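Local coordinates for YjbQ family protein (Sulfolobus tokodaii, PDB 1VE0), which binds zinc as a member of the UPF0047 (YjbQ) family, in a role beyond metal binding that can only be inferred, at the interface of chains A and B. Residues are numbered along the deposited sequence; one frame, centred on the assembly and turned at random. Chains: chain A/B, hypothetical protein (ST2072).

Contact 1: the interface of chains A and B. Residues chain A 52, 109, 111-112; chain B 41-44, 95.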
loop_
_atom_site.group_PDB
_atom_site.type_symbol
_atom_site.label_atom_id
_atom_site.label_comp_id
_atom_site.label_asym_id
_atom_site.label_seq_id
_atom_site.Cartn_x
_atom_site.Cartn_y
_atom_site.Cartn_z
ATOM N N GLU A 52 6.517 -2.561 -13.773
ATOM C CA GLU A 52 7.394 -2.603 -14.941
ATOM C C GLU A 52 7.654 -1.212 -15.505
ATOM O O GLU A 52 6.729 -0.427 -15.713
ATOM C CB GLU A 52 6.806 -3.522 -16.021
ATOM C CG GLU A 52 7.745 -3.743 -17.205
ATOM C CD GLU A 52 7.167 -4.658 -18.277
ATOM O OE1 GLU A 52 7.790 -4.777 -19.352
ATOM O OE2 GLU A 52 6.100 -5.263 -18.047
ATOM N N GLY A 109 11.261 -9.322 -9.137
ATOM C CA GLY A 109 10.791 -10.234 -10.166
ATOM C C GLY A 109 11.348 -9.798 -11.506
ATOM O O GLY A 109 11.929 -8.714 -11.623
ATOM N N TRP A 111 10.133 -8.504 -14.207
ATOM C CA TRP A 111 9.737 -7.186 -14.682
ATOM C C TRP A 111 9.588 -6.094 -13.620
ATOM O O TRP A 111 9.093 -5.019 -13.935
ATOM C CB TRP A 111 8.417 -7.303 -15.456
ATOM C CG TRP A 111 8.414 -8.415 -16.465
ATOM C CD1 TRP A 111 7.688 -9.569 -16.408
ATOM C CD2 TRP A 111 9.214 -8.501 -17.655
ATOM N NE1 TRP A 111 7.988 -10.375 -17.489
ATOM C CE2 TRP A 111 8.922 -9.744 -18.268
ATOM C CE3 TRP A 111 10.152 -7.651 -18.260
ATOM C CZ2 TRP A 111 9.535 -10.158 -19.458
ATOM C CZ3 TRP A 111 10.764 -8.069 -19.450
ATOM C CH2 TRP A 111 10.450 -9.310 -20.031
ATOM N N GLN A 112 10.024 -6.350 -12.387
ATOM C CA GLN A 112 9.882 -5.351 -11.326
ATOM C C GLN A 112 10.974 -4.307 -11.211
ATOM O O GLN A 112 12.169 -4.615 -11.169
ATOM C CB GLN A 112 9.748 -6.007 -9.947
ATOM C CG GLN A 112 8.458 -6.726 -9.682
ATOM C CD GLN A 112 8.387 -7.202 -8.254
ATOM O OE1 GLN A 112 9.354 -7.771 -7.729
ATOM N NE2 GLN A 112 7.245 -6.976 -7.604
ATOM N N VAL B 41 4.385 -10.319 -3.801
ATOM C CA VAL B 41 4.451 -11.053 -5.062
ATOM C C VAL B 41 5.508 -10.309 -5.858
ATOM O O VAL B 41 5.573 -9.079 -5.816
ATOM C CB VAL B 41 3.125 -11.082 -5.866
ATOM C CG1 VAL B 41 2.130 -12.009 -5.174
ATOM C CG2 VAL B 41 2.562 -9.654 -6.055
ATOM N N LYS B 42 6.364 -11.044 -6.552
ATOM C CA LYS B 42 7.388 -10.403 -7.358
ATOM C C LYS B 42 6.839 -10.247 -8.766
ATOM O O LYS B 42 7.594 -10.176 -9.735
ATOM C CB LYS B 42 8.666 -11.241 -7.382
ATOM C CG LYS B 42 9.285 -11.490 -6.018
ATOM C CD LYS B 42 10.541 -12.340 -6.170
ATOM C CE LYS B 42 11.028 -12.883 -4.853
ATOM N NZ LYS B 42 12.240 -13.742 -5.058
ATOM N N HIS B 43 5.512 -10.188 -8.860
ATOM C CA HIS B 43 4.811 -10.032 -10.134
ATOM C C HIS B 43 4.385 -8.578 -10.313
ATOM O O HIS B 43 4.296 -7.837 -9.335
ATOM C CB HIS B 43 3.568 -10.916 -10.149
ATOM C CG HIS B 43 3.866 -12.375 -10.055
ATOM N ND1 HIS B 43 4.614 -13.040 -11.002
ATOM C CD2 HIS B 43 3.494 -13.306 -9.143
ATOM C CE1 HIS B 43 4.689 -14.321 -10.680
ATOM N NE2 HIS B 43 4.019 -14.508 -9.555
ATOM N N THR B 44 4.100 -8.179 -11.550
ATOM C CA THR B 44 3.681 -6.811 -11.809
ATOM C C THR B 44 2.236 -6.734 -12.271
ATOM O O THR B 44 1.715 -5.645 -12.473
ATOM C CB THR B 44 4.551 -6.137 -12.900
ATOM O OG1 THR B 44 4.402 -6.853 -14.129
ATOM C CG2 THR B 44 6.015 -6.126 -12.504
ATOM N N ASN B 95 1.903 -4.470 -4.511
ATOM C CA ASN B 95 2.281 -5.872 -4.651
ATOM C C ASN B 95 2.555 -6.542 -3.318
ATOM O O ASN B 95 3.048 -7.666 -3.284
ATOM C CB ASN B 95 3.519 -5.992 -5.529
ATOM C CG ASN B 95 4.736 -5.391 -4.876
ATOM O OD1 ASN B 95 4.720 -4.235 -4.452
ATOM N ND2 ASN B 95 5.806 -6.179 -4.781
HETATM O O HOH W 1 7.882 -9.549 -12.614
HETATM O O HOH W 2 5.329 -5.373 -8.700
#

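Contact 2: the interface of chains A and B. Residues chain A 64, 68; chain B 68-70, 73, 75, 88.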
loop_
_atom_site.group_PDB
_atom_site.type_symbol
_atom_site.label_atom_id
_atom_site.label_comp_id
_atom_site.label_asym_id
_atom_site.label_seq_id
_atom_site.Cartn_x
_atom_site.Cartn_y
_atom_site.Cartn_z
ATOM N N TRP A 64 -3.379 7.266 -16.489
ATOM C CA TRP A 64 -4.517 6.664 -15.813
ATOM C C TRP A 64 -4.724 7.302 -14.452
ATOM O O TRP A 64 -5.844 7.375 -13.953
ATOM C CB TRP A 64 -4.352 5.151 -15.716
ATOM C CG TRP A 64 -4.785 4.524 -16.989
ATOM C CD1 TRP A 64 -4.028 4.323 -18.109
ATOM C CD2 TRP A 64 -6.128 4.182 -17.346
ATOM N NE1 TRP A 64 -4.823 3.884 -19.148
ATOM C CE2 TRP A 64 -6.115 3.791 -18.705
ATOM C CE3 TRP A 64 -7.345 4.173 -16.649
ATOM C CZ2 TRP A 64 -7.272 3.399 -19.380
ATOM C CZ3 TRP A 64 -8.497 3.780 -17.321
ATOM C CH2 TRP A 64 -8.451 3.400 -18.674
ATOM N N LEU A 68 -8.297 8.769 -13.278
ATOM C CA LEU A 68 -8.966 8.446 -12.028
ATOM C C LEU A 68 -9.235 9.672 -11.171
ATOM O O LEU A 68 -10.305 9.802 -10.577
ATOM C CB LEU A 68 -8.123 7.443 -11.249
ATOM C CG LEU A 68 -7.867 6.144 -12.015
ATOM C CD1 LEU A 68 -6.794 5.320 -11.305
ATOM C CD2 LEU A 68 -9.180 5.369 -12.112
ATOM N N LEU B 68 -12.596 0.686 -12.763
ATOM C CA LEU B 68 -11.625 1.751 -12.577
ATOM C C LEU B 68 -10.607 1.822 -13.704
ATOM O O LEU B 68 -10.252 2.907 -14.164
ATOM C CB LEU B 68 -10.911 1.558 -11.245
ATOM C CG LEU B 68 -11.861 1.549 -10.045
ATOM C CD1 LEU B 68 -11.124 1.068 -8.797
ATOM C CD2 LEU B 68 -12.411 2.961 -9.849
ATOM N N VAL B 69 -10.137 0.662 -14.147
ATOM C CA VAL B 69 -9.153 0.595 -15.223
ATOM C C VAL B 69 -9.590 -0.468 -16.241
ATOM O O VAL B 69 -9.108 -1.593 -16.223
ATOM C CB VAL B 69 -7.760 0.232 -14.671
ATOM C CG1 VAL B 69 -6.709 0.395 -15.764
ATOM C CG2 VAL B 69 -7.437 1.120 -13.472
ATOM N N PRO B 70 -10.526 -0.112 -17.139
ATOM C CA PRO B 70 -11.044 -1.024 -18.167
ATOM C C PRO B 70 -9.959 -1.703 -18.995
ATOM O O PRO B 70 -9.079 -1.039 -19.540
ATOM C CB PRO B 70 -11.918 -0.108 -19.021
ATOM C CG PRO B 70 -12.435 0.878 -18.026
ATOM C CD PRO B 70 -11.175 1.206 -17.243
ATOM N N GLY B 73 -9.396 -0.417 -22.201
ATOM C CA GLY B 73 -8.954 0.963 -22.218
ATOM C C GLY B 73 -7.729 1.196 -23.078
ATOM O O GLY B 73 -7.138 0.256 -23.615
ATOM N N PHE B 75 -3.977 1.945 -23.592
ATOM C CA PHE B 75 -2.699 1.744 -22.900
ATOM C C PHE B 75 -1.541 1.707 -23.899
ATOM O O PHE B 75 -1.529 0.885 -24.816
ATOM C CB PHE B 75 -2.714 0.418 -22.126
ATOM C CG PHE B 75 -3.779 0.338 -21.067
ATOM C CD1 PHE B 75 -3.607 0.968 -19.830
ATOM C CD2 PHE B 75 -4.960 -0.352 -21.306
ATOM C CE1 PHE B 75 -4.596 0.909 -18.853
ATOM C CE2 PHE B 75 -5.960 -0.416 -20.336
ATOM C CZ PHE B 75 -5.778 0.217 -19.104
ATOM N N VAL B 88 -1.364 -1.292 -14.409
ATOM C CA VAL B 88 -1.846 -0.079 -13.773
ATOM C C VAL B 88 -2.608 -0.313 -12.469
ATOM O O VAL B 88 -2.282 0.279 -11.433
ATOM C CB VAL B 88 -2.748 0.722 -14.745
ATOM C CG1 VAL B 88 -3.428 1.873 -14.005
ATOM C CG2 VAL B 88 -1.909 1.247 -15.898
#

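Contact 3: the interface of chains A and B. Residues chain A 1, 132-133; chain B 1-3, 132.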
loop_
_atom_site.group_PDB
_atom_site.type_symbol
_atom_site.label_atom_id
_atom_site.label_comp_id
_atom_site.label_asym_id
_atom_site.label_seq_id
_atom_site.Cartn_x
_atom_site.Cartn_y
_atom_site.Cartn_z
HETATM N N MSE A 1 19.041 -6.856 15.345
HETATM C CA MSE A 1 19.580 -6.965 13.963
HETATM C C MSE A 1 20.292 -5.686 13.541
HETATM O O MSE A 1 21.029 -5.089 14.321
HETATM C CB MSE A 1 18.458 -7.279 12.967
HETATM C CG MSE A 1 17.849 -8.666 13.106
HETATM SE SE MSE A 1 16.415 -8.985 11.833
HETATM C CE MSE A 1 14.988 -8.075 12.766
HETATM N N MSE A 132 16.041 -3.056 7.089
HETATM C CA MSE A 132 16.214 -3.795 8.328
HETATM C C MSE A 132 16.419 -5.270 8.017
HETATM O O MSE A 132 15.817 -5.813 7.093
HETATM C CB MSE A 132 14.992 -3.611 9.250
HETATM C CG MSE A 132 14.896 -2.223 9.887
HETATM SE SE MSE A 132 13.466 -2.015 11.222
HETATM C CE MSE A 132 13.360 -3.841 11.836
ATOM N N GLY A 133 17.282 -5.914 8.794
ATOM C CA GLY A 133 17.548 -7.327 8.593
ATOM C C GLY A 133 18.913 -7.629 9.154
ATOM O O GLY A 133 19.351 -6.958 10.089
HETATM N N MSE B 1 17.355 -10.378 15.367
HETATM C CA MSE B 1 16.137 -11.219 15.511
HETATM C C MSE B 1 16.166 -12.411 14.562
HETATM O O MSE B 1 17.200 -13.051 14.389
HETATM C CB MSE B 1 14.874 -10.391 15.253
HETATM C CG MSE B 1 14.573 -9.335 16.307
HETATM SE SE MSE B 1 12.977 -8.305 15.901
HETATM C CE MSE B 1 13.742 -7.067 14.629
ATOM N N LYS B 2 15.032 -12.687 13.931
ATOM C CA LYS B 2 14.905 -13.828 13.034
ATOM C C LYS B 2 14.247 -13.457 11.703
ATOM O O LYS B 2 13.367 -12.603 11.658
ATOM C CB LYS B 2 14.085 -14.892 13.754
ATOM C CG LYS B 2 13.859 -16.175 13.005
ATOM C CD LYS B 2 13.286 -17.219 13.958
ATOM C CE LYS B 2 14.201 -17.409 15.158
ATOM N NZ LYS B 2 13.780 -18.548 16.019
ATOM N N ILE B 3 14.676 -14.107 10.623
ATOM C CA ILE B 3 14.123 -13.834 9.294
ATOM C C ILE B 3 13.711 -15.113 8.583
ATOM O O ILE B 3 14.542 -15.982 8.330
ATOM C CB ILE B 3 15.146 -13.128 8.390
ATOM C CG1 ILE B 3 15.606 -11.828 9.046
ATOM C CG2 ILE B 3 14.527 -12.866 7.012
ATOM C CD1 ILE B 3 16.747 -11.147 8.323
HETATM N N MSE B 132 9.648 -11.329 9.772
HETATM C CA MSE B 132 10.707 -10.881 10.660
HETATM C C MSE B 132 10.141 -10.653 12.054
HETATM O O MSE B 132 9.013 -10.194 12.212
HETATM C CB MSE B 132 11.352 -9.584 10.131
HETATM C CG MSE B 132 12.234 -9.786 8.896
HETATM SE SE MSE B 132 13.231 -8.194 8.314
HETATM C CE MSE B 132 13.401 -7.305 10.018
#

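Contact 4: the interface of chains A and B. Residues chain A 52, 54, 56-57, 60; chain B 77, 84, 87-88.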
loop_
_atom_site.group_PDB
_atom_site.type_symbol
_atom_site.label_atom_id
_atom_site.label_comp_id
_atom_site.label_asym_id
_atom_site.label_seq_id
_atom_site.Cartn_x
_atom_site.Cartn_y
_atom_site.Cartn_z
ATOM N N GLU A 52 6.517 -2.561 -13.773
ATOM C CA GLU A 52 7.394 -2.603 -14.941
ATOM C C GLU A 52 7.654 -1.212 -15.505
ATOM O O GLU A 52 6.729 -0.427 -15.713
ATOM C CB GLU A 52 6.806 -3.522 -16.021
ATOM C CG GLU A 52 7.745 -3.743 -17.205
ATOM C CD GLU A 52 7.167 -4.658 -18.277
ATOM O OE1 GLU A 52 7.790 -4.777 -19.352
ATOM O OE2 GLU A 52 6.100 -5.263 -18.047
ATOM N N GLU A 54 8.426 -0.266 -18.449
ATOM C CA GLU A 54 8.435 -0.250 -19.904
ATOM C C GLU A 54 8.041 1.168 -20.335
ATOM O O GLU A 54 7.230 1.828 -19.678
ATOM C CB GLU A 54 7.455 -1.279 -20.471
ATOM C CG GLU A 54 7.471 -1.342 -21.997
ATOM C CD GLU A 54 6.415 -0.459 -22.631
ATOM O OE1 GLU A 54 6.679 0.104 -23.719
ATOM O OE2 GLU A 54 5.312 -0.342 -22.048
ATOM N N GLY A 56 6.033 2.627 -22.609
ATOM C CA GLY A 56 4.629 2.985 -22.707
ATOM C C GLY A 56 3.934 3.012 -21.358
ATOM O O GLY A 56 3.183 3.938 -21.038
ATOM N N LEU A 57 4.208 1.984 -20.559
ATOM C CA LEU A 57 3.620 1.844 -19.236
ATOM C C LEU A 57 4.011 3.029 -18.340
ATOM O O LEU A 57 3.212 3.501 -17.540
ATOM C CB LEU A 57 4.089 0.514 -18.642
ATOM C CG LEU A 57 3.209 -0.276 -17.683
ATOM C CD1 LEU A 57 1.808 -0.468 -18.255
ATOM C CD2 LEU A 57 3.884 -1.624 -17.424
ATOM N N ASP A 60 1.443 5.354 -19.157
ATOM C CA ASP A 60 0.145 4.847 -18.698
ATOM C C ASP A 60 -0.135 5.109 -17.208
ATOM O O ASP A 60 -1.249 5.494 -16.845
ATOM C CB ASP A 60 0.051 3.333 -18.945
ATOM C CG ASP A 60 -0.033 2.973 -20.422
ATOM O OD1 ASP A 60 0.343 1.827 -20.775
ATOM O OD2 ASP A 60 -0.482 3.823 -21.225
ATOM N N HIS B 77 1.255 0.637 -23.388
ATOM C CA HIS B 77 1.944 -0.622 -23.169
ATOM C C HIS B 77 1.412 -1.719 -24.078
ATOM O O HIS B 77 2.159 -2.608 -24.490
ATOM C CB HIS B 77 1.771 -1.069 -21.717
ATOM C CG HIS B 77 2.399 -2.390 -21.416
ATOM N ND1 HIS B 77 3.762 -2.578 -21.395
ATOM C CD2 HIS B 77 1.847 -3.596 -21.137
ATOM C CE1 HIS B 77 4.027 -3.842 -21.117
ATOM N NE2 HIS B 77 2.881 -4.481 -20.956
ATOM N N GLY B 84 -1.850 -3.886 -20.089
ATOM C CA GLY B 84 -1.565 -2.606 -19.470
ATOM C C GLY B 84 -2.479 -2.304 -18.294
ATOM O O GLY B 84 -2.063 -1.698 -17.297
ATOM N N HIS B 87 -1.228 -3.997 -15.159
ATOM C CA HIS B 87 -0.055 -3.307 -14.626
ATOM C C HIS B 87 -0.481 -2.087 -13.820
ATOM O O HIS B 87 -0.024 -1.871 -12.692
ATOM C CB HIS B 87 0.859 -2.854 -15.771
ATOM C CG HIS B 87 1.712 -3.945 -16.335
ATOM N ND1 HIS B 87 2.801 -4.460 -15.663
ATOM C CD2 HIS B 87 1.654 -4.605 -17.518
ATOM C CE1 HIS B 87 3.380 -5.384 -16.411
ATOM N NE2 HIS B 87 2.705 -5.491 -17.539
ATOM N N VAL B 88 -1.364 -1.292 -14.409
ATOM C CA VAL B 88 -1.846 -0.079 -13.773
ATOM C C VAL B 88 -2.608 -0.313 -12.469
ATOM O O VAL B 88 -2.282 0.279 -11.433
ATOM C CB VAL B 88 -2.748 0.722 -14.745
ATOM C CG1 VAL B 88 -3.428 1.873 -14.005
ATOM C CG2 VAL B 88 -1.909 1.247 -15.898
#

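Contact 1: the interface of chains A and B
A:Gly109, extended in its backbone, sets its CA 3.2 Å from the carbonyl O of B:Lys42, where chain B turns out of strand 35-41. Beside this backbone approach the side chain of A:Gln112 illustrates how one amide can be fixed from its own chain and used on the other. Its CG stands anti to the carbonyl carbon (chi1 -71°) and the chain then runs straight on, crossing the B:Lys42 side chain at about a right angle, with CD 3.5 Å from the CA of B:Lys42. The amide oxygen OE1 accepts a hydrogen bond from the backbone N-H of A:Gly109 at 2.8 Å (N to OE1), which settles the rotation of the amide and turns NE2 towards chain B. There NE2 makes a weak bond to the carbonyl O of B:Val41, an atom already held by B:Asn95 ND2 at 3.1 Å; the amide planes of A:Gln112 and B:Asn95 stand 83° apart. Water 2 lies 2.7 Å from A:Gln112 NE2 and also binds the carbonyl O of B:His43, and water 1 joins A:Trp111 N to B:Lys42 O. B:Thr44 adds an apolar touch, its CG2 methyl lying 3.8 Å from A:Gln112 CG. With an alanine at A:Gln112, the B:His43 carbonyl would probably lose its water link to chain A and A:Gly109 N its acceptor. The site joins the loop leading into strand 113-118 of chain A to the turn between strands 35-41 and 46-51 of chain B.

Contact 2: the interface of chains A and B
The carbonyl O of B:Leu68 is met by carbon from two side chains of chain A: the CD2 methyl of A:Leu68 at 3.4 Å and the CZ3 corner of the A:Trp64 indole at 3.7 Å. Around it lies a worked case of an aromatic plate set into a neighbour's loop. A:Trp64 projects from helix 55-68 with CG anti to the carbonyl carbon (chi1 -83°), and its ring reaches across to the segment that follows the same helix in chain B. The pyrrole half stacks on B:Phe75, the planes only 16° apart and the centroids separated by 4.4 Å. The phenyl ring is displaced, its CE1 lying towards the rim of the indole. B:Val69 approaches the same face with CG1, also off-centre, while B:Pro70 brings its CD to 3.7 Å from CZ3 on the benzo half. A leucine in place of A:Trp64 would probably leave B:Phe75 without its stacking partner and open a gap beside B:Pro70. At the root of the indole side chain, the CG1 methyl of B:Val88 from helix 84-93, anti to its own backbone N, ends 3.8 Å from A:Trp64 CB.

Contact 3: the interface of chains A and B
Aromatic rings play no part among the residues where A:Met1 meets B:Met1 and B:Met132; the contact is made by selenomethionine chains bent at chi3. In this UPF0047 family protein the chain starts just before strand 2-11 and finishes just after strand 124-133, and both ends enter the contact. A:Met1 and B:Met1 cross at about a right angle. Each runs straight to selenium and then bends at the last torsion (chi3 -81°); the two CE methyls are modelled too close together, and their positions are doubtful. Sounder contacts surround them. The selenium of A:Met1 lies 3.9 Å from the CE methyl of B:Met132 and 4.1 Å from CG1 of B:Ile3. Further along the same side chain, the CD1 methyl of B:Ile3 touches CA of A:Gly133 at 3.9 Å. A:Met132 and B:Met132 cross obliquely, their CE methyls 3.9 Å apart, while the selenium of B:Met132 faces the backbone O of A:Met132 at 3.7 Å. Because the same residues meet from both chains, 1 with 1 and 132 with 132, in an assembly of three copies, the methionine ends may gather near a three-fold axis. Selenium stands in for the sulfur of the natural methionine.

Contact 4: the interface of chains A and B
The start of helix 55-68 in chain A, with the loop before it, meets the 3-10 helix 76-79 and helix 84-93 of chain B, which carry the zinc ligands B:His77 and B:His87. A:Glu54 shows how a helix-capping carboxylate can also hold a metal ligand. Bent at chi2 (-94°), it folds back over the helix start, where OE1 accepts a hydrogen bond from the backbone N-H of A:Gly56 and OE2 one from that of A:Leu57. The same OE2 accepts a bond from ND1 of B:His77 at 2.8 Å, the two donors arriving from opposite faces of the carboxylate plane. This bond lies in the imidazole plane and is nearly straight (165° at H), which would leave NE2 as the likely zinc-binding nitrogen. A second grip falls on the backbone: B:His77 N gives a 3.0 Å bond to OD1 of A:Asp60, on the syn side of that carboxylate. Between the histidines A:Leu57 wedges in, its CD2 over the face of B:His87, 3.5 Å from the ring centroid, and its CD1 against B:His77 CB. A:Glu52 OE2 lies 3.4 Å from NE2 of B:His87, and this carboxylate, itself a zinc-binding residue, may thus contribute to the neighbour's site. The zinc-binding region of chain B accordingly lies against the N-terminal end of a chain A helix.

Three of the four patches form a continuous run along the seam. Contacts 2 and 4 have C-alpha centres about 10 Å apart and share B:Val88, and helix 55-68 of chain A serves both, its first turns at contact 4 and its later ones at contact 2. Contact 1 lies about 12 Å from contact 4, centre to centre, and shares A:Glu52 with it, which places contact 1 close to the zinc-binding residues. Contact 3 stands further off, its C-alpha centre about 23 Å from that of contact 1, 34 Å from contact 4 and 38 Å from contact 2. Chains tied at such separated points, in an assembly of three copies, suggest a trimer whose zinc sites lie between subunits.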